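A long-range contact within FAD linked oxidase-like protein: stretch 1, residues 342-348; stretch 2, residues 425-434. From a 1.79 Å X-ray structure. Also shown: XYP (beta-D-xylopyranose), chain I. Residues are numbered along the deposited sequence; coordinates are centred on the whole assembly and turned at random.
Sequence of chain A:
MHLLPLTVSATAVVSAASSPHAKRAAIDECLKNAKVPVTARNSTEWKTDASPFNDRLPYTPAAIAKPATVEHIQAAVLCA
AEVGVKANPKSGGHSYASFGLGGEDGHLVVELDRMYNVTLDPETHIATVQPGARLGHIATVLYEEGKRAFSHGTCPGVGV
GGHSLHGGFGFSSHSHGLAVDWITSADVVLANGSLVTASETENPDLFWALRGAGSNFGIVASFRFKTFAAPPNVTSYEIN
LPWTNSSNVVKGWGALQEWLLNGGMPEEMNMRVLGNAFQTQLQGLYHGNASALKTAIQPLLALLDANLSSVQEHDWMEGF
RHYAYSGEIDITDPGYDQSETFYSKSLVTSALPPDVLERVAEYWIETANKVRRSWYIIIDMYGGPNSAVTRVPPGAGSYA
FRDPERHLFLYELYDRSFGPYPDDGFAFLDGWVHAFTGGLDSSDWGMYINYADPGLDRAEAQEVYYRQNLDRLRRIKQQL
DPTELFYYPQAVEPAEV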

ATOM      1  N   PHE A 342       0.803  -1.642 -16.661  1.00 11.60           N
ATOM      2  CA  PHE A 342      -0.570  -1.682 -16.204  1.00 11.26           C
ATOM      3  C   PHE A 342      -1.143  -0.300 -15.894  1.00 10.95           C
ATOM      4  O   PHE A 342      -0.409   0.712 -15.796  1.00 10.47           O
ATOM      5  N   TYR A 343      -2.472  -0.294 -15.736  1.00 10.60           N
ATOM      6  CA  TYR A 343      -3.200   0.799 -15.113  1.00 10.26           C
ATOM      7  C   TYR A 343      -3.942   0.225 -13.923  1.00 10.19           C
ATOM      8  O   TYR A 343      -4.351  -0.913 -13.967  1.00 10.36           O
ATOM      9  N   SER A 344      -4.083   1.009 -12.861  1.00 10.19           N
ATOM     10  CA  SER A 344      -4.769   0.531 -11.672  1.00 10.03           C
ATOM     11  C   SER A 344      -5.568   1.627 -11.007  1.00 10.16           C
ATOM     12  O   SER A 344      -5.249   2.810 -11.120  1.00 10.23           O
ATOM     13  N   LYS A 345      -6.658   1.222 -10.369  1.00 10.05           N
ATOM     14  CA  LYS A 345      -7.469   2.118  -9.575  1.00  9.96           C
ATOM     15  C   LYS A 345      -7.748   1.431  -8.250  1.00  9.93           C
ATOM     16  O   LYS A 345      -7.499   0.211  -8.066  1.00 10.02           O
ATOM     17  N   SER A 346      -8.223   2.230  -7.307  1.00  9.98           N
ATOM     18  CA  SER A 346      -8.643   1.719  -6.033  1.00 10.02           C
ATOM     19  C   SER A 346      -9.936   2.362  -5.602  1.00 10.10           C
ATOM     20  O   SER A 346     -10.414   3.350  -6.209  1.00 10.22           O
ATOM     21  N   LEU A 347     -10.496   1.795  -4.546  1.00  9.92           N
ATOM     22  CA  LEU A 347     -11.628   2.348  -3.882  1.00 10.46           C
ATOM     23  C   LEU A 347     -11.633   1.848  -2.450  1.00 10.46           C
ATOM     24  O   LEU A 347     -11.080   0.785  -2.128  1.00 10.12           O
ATOM     25  N   VAL A 348     -12.268   2.654  -1.615  1.00 10.82           N
ATOM     26  CA  VAL A 348     -12.736   2.253  -0.304  1.00 10.68           C
ATOM     27  C   VAL A 348     -14.213   2.590  -0.326  1.00 10.62           C
ATOM     28  O   VAL A 348     -14.597   3.677  -0.764  1.00 10.66           O
ATOM     29  N   GLY A 425      -7.245   2.513 -22.967  1.00 14.05           N
ATOM     30  CA  GLY A 425      -7.505   1.477 -21.971  1.00 13.40           C
ATOM     31  C   GLY A 425      -8.092   1.973 -20.672  1.00 12.70           C
ATOM     32  O   GLY A 425      -8.829   1.259 -19.999  1.00 12.42           O
ATOM     33  N   PHE A 426      -7.757   3.194 -20.308  1.00 12.36           N
ATOM     34  CA  PHE A 426      -8.126   3.741 -19.004  1.00 12.02           C
ATOM     35  C   PHE A 426      -9.631   3.771 -18.800  1.00 11.97           C
ATOM     36  O   PHE A 426     -10.088   3.692 -17.683  1.00 11.73           O
ATOM     37  N   ALA A 427     -10.389   3.902 -19.882  1.00 12.34           N
ATOM     38  CA  ALA A 427     -11.847   3.983 -19.800  1.00 12.53           C
ATOM     39  C   ALA A 427     -12.432   2.736 -19.138  1.00 12.19           C
ATOM     40  O   ALA A 427     -13.504   2.795 -18.529  1.00 12.06           O
ATOM     41  N   PHE A 428     -11.733   1.619 -19.242  1.00 12.01           N
ATOM     42  CA  PHE A 428     -12.223   0.365 -18.628  1.00 11.88           C
ATOM     43  C   PHE A 428     -12.327   0.501 -17.096  1.00 11.20           C
ATOM     44  O   PHE A 428     -13.416   0.464 -16.535  1.00 11.21           O
ATOM     45  N   LEU A 429     -11.214   0.641 -16.403  1.00 10.96           N
ATOM     46  CA  LEU A 429     -11.310   0.828 -14.958  1.00 10.68           C
ATOM     47  C   LEU A 429     -12.031   2.107 -14.580  1.00 10.71           C
ATOM     48  O   LEU A 429     -12.712   2.136 -13.555  1.00 10.53           O
ATOM     49  N   ASP A 430     -11.909   3.165 -15.387  1.00 11.05           N
ATOM     50  CA  ASP A 430     -12.610   4.413 -15.069  1.00 11.37           C
ATOM     51  C   ASP A 430     -14.117   4.205 -15.012  1.00 11.55           C
ATOM     52  O   ASP A 430     -14.794   4.735 -14.114  1.00 11.74           O
ATOM     53  N   GLY A 431     -14.639   3.458 -15.982  1.00 11.99           N
ATOM     54  CA  GLY A 431     -16.053   3.197 -16.071  1.00 12.14           C
ATOM     55  C   GLY A 431     -16.503   2.319 -14.912  1.00 12.13           C
ATOM     56  O   GLY A 431     -17.598   2.494 -14.376  1.00 11.91           O
ATOM     57  N   TRP A 432     -15.650   1.385 -14.518  1.00 11.83           N
ATOM     58  CA  TRP A 432     -15.997   0.483 -13.429  1.00 12.05           C
ATOM     59  C   TRP A 432     -16.120   1.266 -12.130  1.00 12.19           C
ATOM     60  O   TRP A 432     -17.073   1.078 -11.376  1.00 12.54           O
ATOM     61  N   VAL A 433     -15.180   2.180 -11.886  1.00 12.30           N
ATOM     62  CA  VAL A 433     -15.246   2.982 -10.671  1.00 12.62           C
ATOM     63  C   VAL A 433     -16.504   3.867 -10.656  1.00 13.41           C
ATOM     64  O   VAL A 433     -17.185   3.973  -9.630  1.00 13.02           O
ATOM     65  N   HIS A 434     -16.834   4.443 -11.804  1.00 14.65           N
ATOM     66  CA  HIS A 434     -18.069   5.212 -11.953  1.00 16.60           C
ATOM     67  C   HIS A 434     -19.325   4.425 -11.550  1.00 15.37           C
ATOM     68  O   HIS A 434     -20.256   4.990 -11.005  1.00 14.87           O
TER

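A charged lysine lies buried in the middle of this strand-helix contact, its bent side chain crossing the helix rather than following it, and it ends in a small polar cluster that reaches, through one water, to a bound xylose. The arrangement illustrates a general principle: a long amphipathic side chain can be buried if its methylenes pack against apolar neighbours and its charge is paired at the end.

The strand and helix run nearly parallel, 9° apart, with their axes 8.6 Å from each other at closest approach. Alternation along the strand sends Tyr343, Lys345 and Leu347 toward the helix, while Ser344 and Ser346 point away. The helix answers with Leu429 and Val433, one turn apart and both directed at the strand, with Phe426 and Asp430 set sideways.

Lys345 leaves the backbone with chi1 m and chi2 t, then bends through p at both chi3 and chi4. Its CD lies 3.6 Å from Leu429 CB, and its CE 3.7 Å from Val433 CG2, so the outer methylenes pack against the helix. The ammonium is thereby delivered to Asp430, whose carboxylate, on an m rotamer, comes nearer the strand than its CA-to-CB bond would suggest. Lys345 NZ donates to Asp430 OD1 at 2.9 Å, a hydrogen bond within a salt bridge, and also to Tyr343 OH at 3.1 Å, two residues back on the same strand.

Tyr343, in the t rotamer, joins this polar group to an aromatic one. The edge of Phe426 (chi1 m) meets one face of its ring, with centroids 4.9 Å apart and planes at 81°; the closest atoms are Tyr343 CG and Phe426 CD1, at 3.5 Å. Leu429, m at chi1 and t at chi2, brings its CD1 to 4.1 Å from Tyr343 CD2 and 3.7 Å from the carbonyl Tyr343 O. Farther along, Leu347, its chi1 of -92° lying between wells, rests CD2 4.2 Å from CG1 of Val433, itself a t rotamer.

The sugar borders the aromatic end. XYP C4 sits over a face of the Phe426 ring, 3.6 Å from Phe426 CD1, while XYP C5 approaches Tyr343 CE1 obliquely at 3.7 Å. Water 1 completes the link: it donates to Tyr343 OH at 2.9 Å and to Asp430 OD2 at 2.7 Å, and its oxygen is hydrogen-bonded to XYP O4 at 2.6 Å. Strand, helix and carbohydrate thus share one continuous polar network beside an apolar seam.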

ATOM      1  CB  PHE A 342      -0.667  -2.575 -14.953  1.00 10.95           C
ATOM      2  CG  PHE A 342       0.088  -2.025 -13.767  1.00 10.64           C
ATOM      3  CD1 PHE A 342       1.451  -2.231 -13.644  1.00 10.99           C
ATOM      4  CD2 PHE A 342      -0.557  -1.279 -12.793  1.00 10.28           C
ATOM      5  CE1 PHE A 342       2.158  -1.705 -12.568  1.00 10.69           C
ATOM      6  CE2 PHE A 342       0.149  -0.765 -11.700  1.00 10.10           C
ATOM      7  CZ  PHE A 342       1.502  -0.979 -11.598  1.00 10.24           C
ATOM      8  CB  TYR A 343      -4.185   1.454 -16.085  1.00 10.27           C
ATOM      9  CG  TYR A 343      -4.965   2.589 -15.460  1.00  9.91           C
ATOM     10  CD1 TYR A 343      -4.323   3.614 -14.810  1.00  9.72           C
ATOM     11  CD2 TYR A 343      -6.348   2.648 -15.536  1.00  9.93           C
ATOM     12  CE1 TYR A 343      -5.023   4.665 -14.235  1.00  9.63           C
ATOM     13  CE2 TYR A 343      -7.062   3.702 -14.972  1.00  9.78           C
ATOM     14  CZ  TYR A 343      -6.382   4.712 -14.319  1.00  9.72           C
ATOM     15  OH  TYR A 343      -7.053   5.776 -13.733  1.00  9.78           O
ATOM     16  CB  SER A 344      -3.766  -0.079 -10.693  1.00  9.91           C
ATOM     17  OG  SER A 344      -4.366  -0.418  -9.465  1.00  9.95           O
ATOM     18  CB  LYS A 345      -8.776   2.474 -10.293  1.00 10.08           C
ATOM     19  CG  LYS A 345      -8.600   3.202 -11.613  1.00 10.25           C
ATOM     20  CD  LYS A 345      -9.909   3.734 -12.198  1.00 10.40           C
ATOM     21  CE  LYS A 345     -10.365   5.060 -11.598  1.00 10.55           C
ATOM     22  NZ  LYS A 345      -9.634   6.274 -12.069  1.00 10.77           N
ATOM     23  CB  SER A 346      -7.563   2.033  -5.000  1.00  9.99           C
ATOM     24  OG  SER A 346      -7.612   3.390  -4.631  1.00 10.31           O
ATOM     25  CB  LEU A 347     -12.946   1.884  -4.526  1.00 11.05           C
ATOM     26  CG  LEU A 347     -13.627   2.683  -5.625  1.00 11.67           C
ATOM     27  CD1 LEU A 347     -14.880   1.917  -6.020  1.00 12.05           C
ATOM     28  CD2 LEU A 347     -14.010   4.070  -5.191  1.00 11.93           C
ATOM     29  CB  VAL A 348     -12.039   3.041   0.806  1.00 10.85           C
ATOM     30  CG1 VAL A 348     -12.618   2.691   2.174  1.00 11.10           C
ATOM     31  CG2 VAL A 348     -10.542   2.755   0.775  1.00 10.70           C
ATOM     32  CB  PHE A 426      -7.545   5.139 -18.821  1.00 12.15           C
ATOM     33  CG  PHE A 426      -6.089   5.210 -19.141  1.00 12.23           C
ATOM     34  CD1 PHE A 426      -5.159   4.769 -18.224  1.00 11.81           C
ATOM     35  CD2 PHE A 426      -5.655   5.661 -20.388  1.00 12.75           C
ATOM     36  CE1 PHE A 426      -3.816   4.804 -18.510  1.00 11.97           C
ATOM     37  CE2 PHE A 426      -4.310   5.696 -20.685  1.00 12.89           C
ATOM     38  CZ  PHE A 426      -3.390   5.258 -19.754  1.00 12.39           C
ATOM     39  CB  ALA A 427     -12.439   4.177 -21.175  1.00 13.18           C
ATOM     40  CB  PHE A 428     -11.359  -0.839 -19.063  1.00 12.06           C
ATOM     41  CG  PHE A 428     -11.486  -2.048 -18.169  1.00 11.96           C
ATOM     42  CD1 PHE A 428     -12.722  -2.435 -17.667  1.00 12.04           C
ATOM     43  CD2 PHE A 428     -10.373  -2.819 -17.859  1.00 11.87           C
ATOM     44  CE1 PHE A 428     -12.829  -3.542 -16.816  1.00 11.85           C
ATOM     45  CE2 PHE A 428     -10.486  -3.931 -17.030  1.00 11.81           C
ATOM     46  CZ  PHE A 428     -11.709  -4.284 -16.505  1.00 11.74           C
ATOM     47  CB  LEU A 429      -9.948   0.761 -14.286  1.00 10.52           C
ATOM     48  CG  LEU A 429      -9.273  -0.600 -14.420  1.00 10.57           C
ATOM     49  CD1 LEU A 429      -7.997  -0.603 -13.598  1.00 10.41           C
ATOM     50  CD2 LEU A 429     -10.192  -1.759 -14.023  1.00 10.58           C
ATOM     51  CB  ASP A 430     -12.261   5.534 -16.075  1.00 11.81           C
ATOM     52  CG  ASP A 430     -10.848   6.077 -15.874  1.00 11.89           C
ATOM     53  OD1 ASP A 430     -10.211   5.686 -14.862  1.00 11.00           O
ATOM     54  OD2 ASP A 430     -10.371   6.878 -16.733  1.00 12.55           O
ATOM     55  CB  TRP A 432     -14.953  -0.622 -13.262  1.00 11.72           C
ATOM     56  CG  TRP A 432     -15.540  -1.891 -12.742  1.00 11.75           C
ATOM     57  CD1 TRP A 432     -16.756  -2.053 -12.181  1.00 11.97           C
ATOM     58  CD2 TRP A 432     -14.922  -3.176 -12.749  1.00 11.77           C
ATOM     59  NE1 TRP A 432     -16.961  -3.382 -11.850  1.00 12.23           N
ATOM     60  CE2 TRP A 432     -15.840  -4.089 -12.191  1.00 11.99           C
ATOM     61  CE3 TRP A 432     -13.691  -3.648 -13.194  1.00 11.68           C
ATOM     62  CZ2 TRP A 432     -15.561  -5.446 -12.063  1.00 12.17           C
ATOM     63  CZ3 TRP A 432     -13.410  -4.996 -13.055  1.00 12.06           C
ATOM     64  CH2 TRP A 432     -14.338  -5.878 -12.502  1.00 12.10           C
ATOM     65  CB  VAL A 433     -13.949   3.786 -10.446  1.00 12.26           C
ATOM     66  CG1 VAL A 433     -14.132   4.818  -9.362  1.00 12.31           C
ATOM     67  CG2 VAL A 433     -12.834   2.835 -10.054  1.00 11.97           C
ATOM     68  CB  HIS A 434     -18.222   5.697 -13.378  1.00 19.03           C
ATOM     69  CG  HIS A 434     -19.308   6.712 -13.558  1.00 23.01           C
ATOM     70  ND1 HIS A 434     -19.116   8.054 -13.306  1.00 25.20           N
ATOM     71  CD2 HIS A 434     -20.579   6.592 -14.009  1.00 25.71           C
ATOM     72  CE1 HIS A 434     -20.231   8.715 -13.571  1.00 26.56           C
ATOM     73  NE2 HIS A 434     -21.133   7.852 -14.003  1.00 26.88           N
TER
HETATM   74  O1  XYP I 510      -0.688   7.859 -16.666  1.00 19.29           O
HETATM   75  C1  XYP I 510      -1.990   8.392 -16.598  1.00 19.46           C
HETATM   76  C2  XYP I 510      -2.408   8.845 -17.998  1.00 19.79           C
HETATM   77  C3  XYP I 510      -3.827   9.353 -17.935  1.00 19.07           C
HETATM   78  C4  XYP I 510      -4.711   8.239 -17.411  1.00 18.50           C
HETATM   79  C5  XYP I 510      -4.211   7.757 -16.067  1.00 18.83           C
HETATM   80  O2  XYP I 510      -1.532   9.869 -18.509  1.00 20.76           O
HETATM   81  O3  XYP I 510      -4.292   9.721 -19.231  1.00 18.30           O
HETATM   82  O4  XYP I 510      -6.039   8.744 -17.319  1.00 18.43           O
HETATM   83  O5  XYP I 510      -2.844   7.352 -16.154  1.00 20.41           O
HETATM   84  O   HOH W   1      -7.859   7.471 -15.937  1.00 12.98           O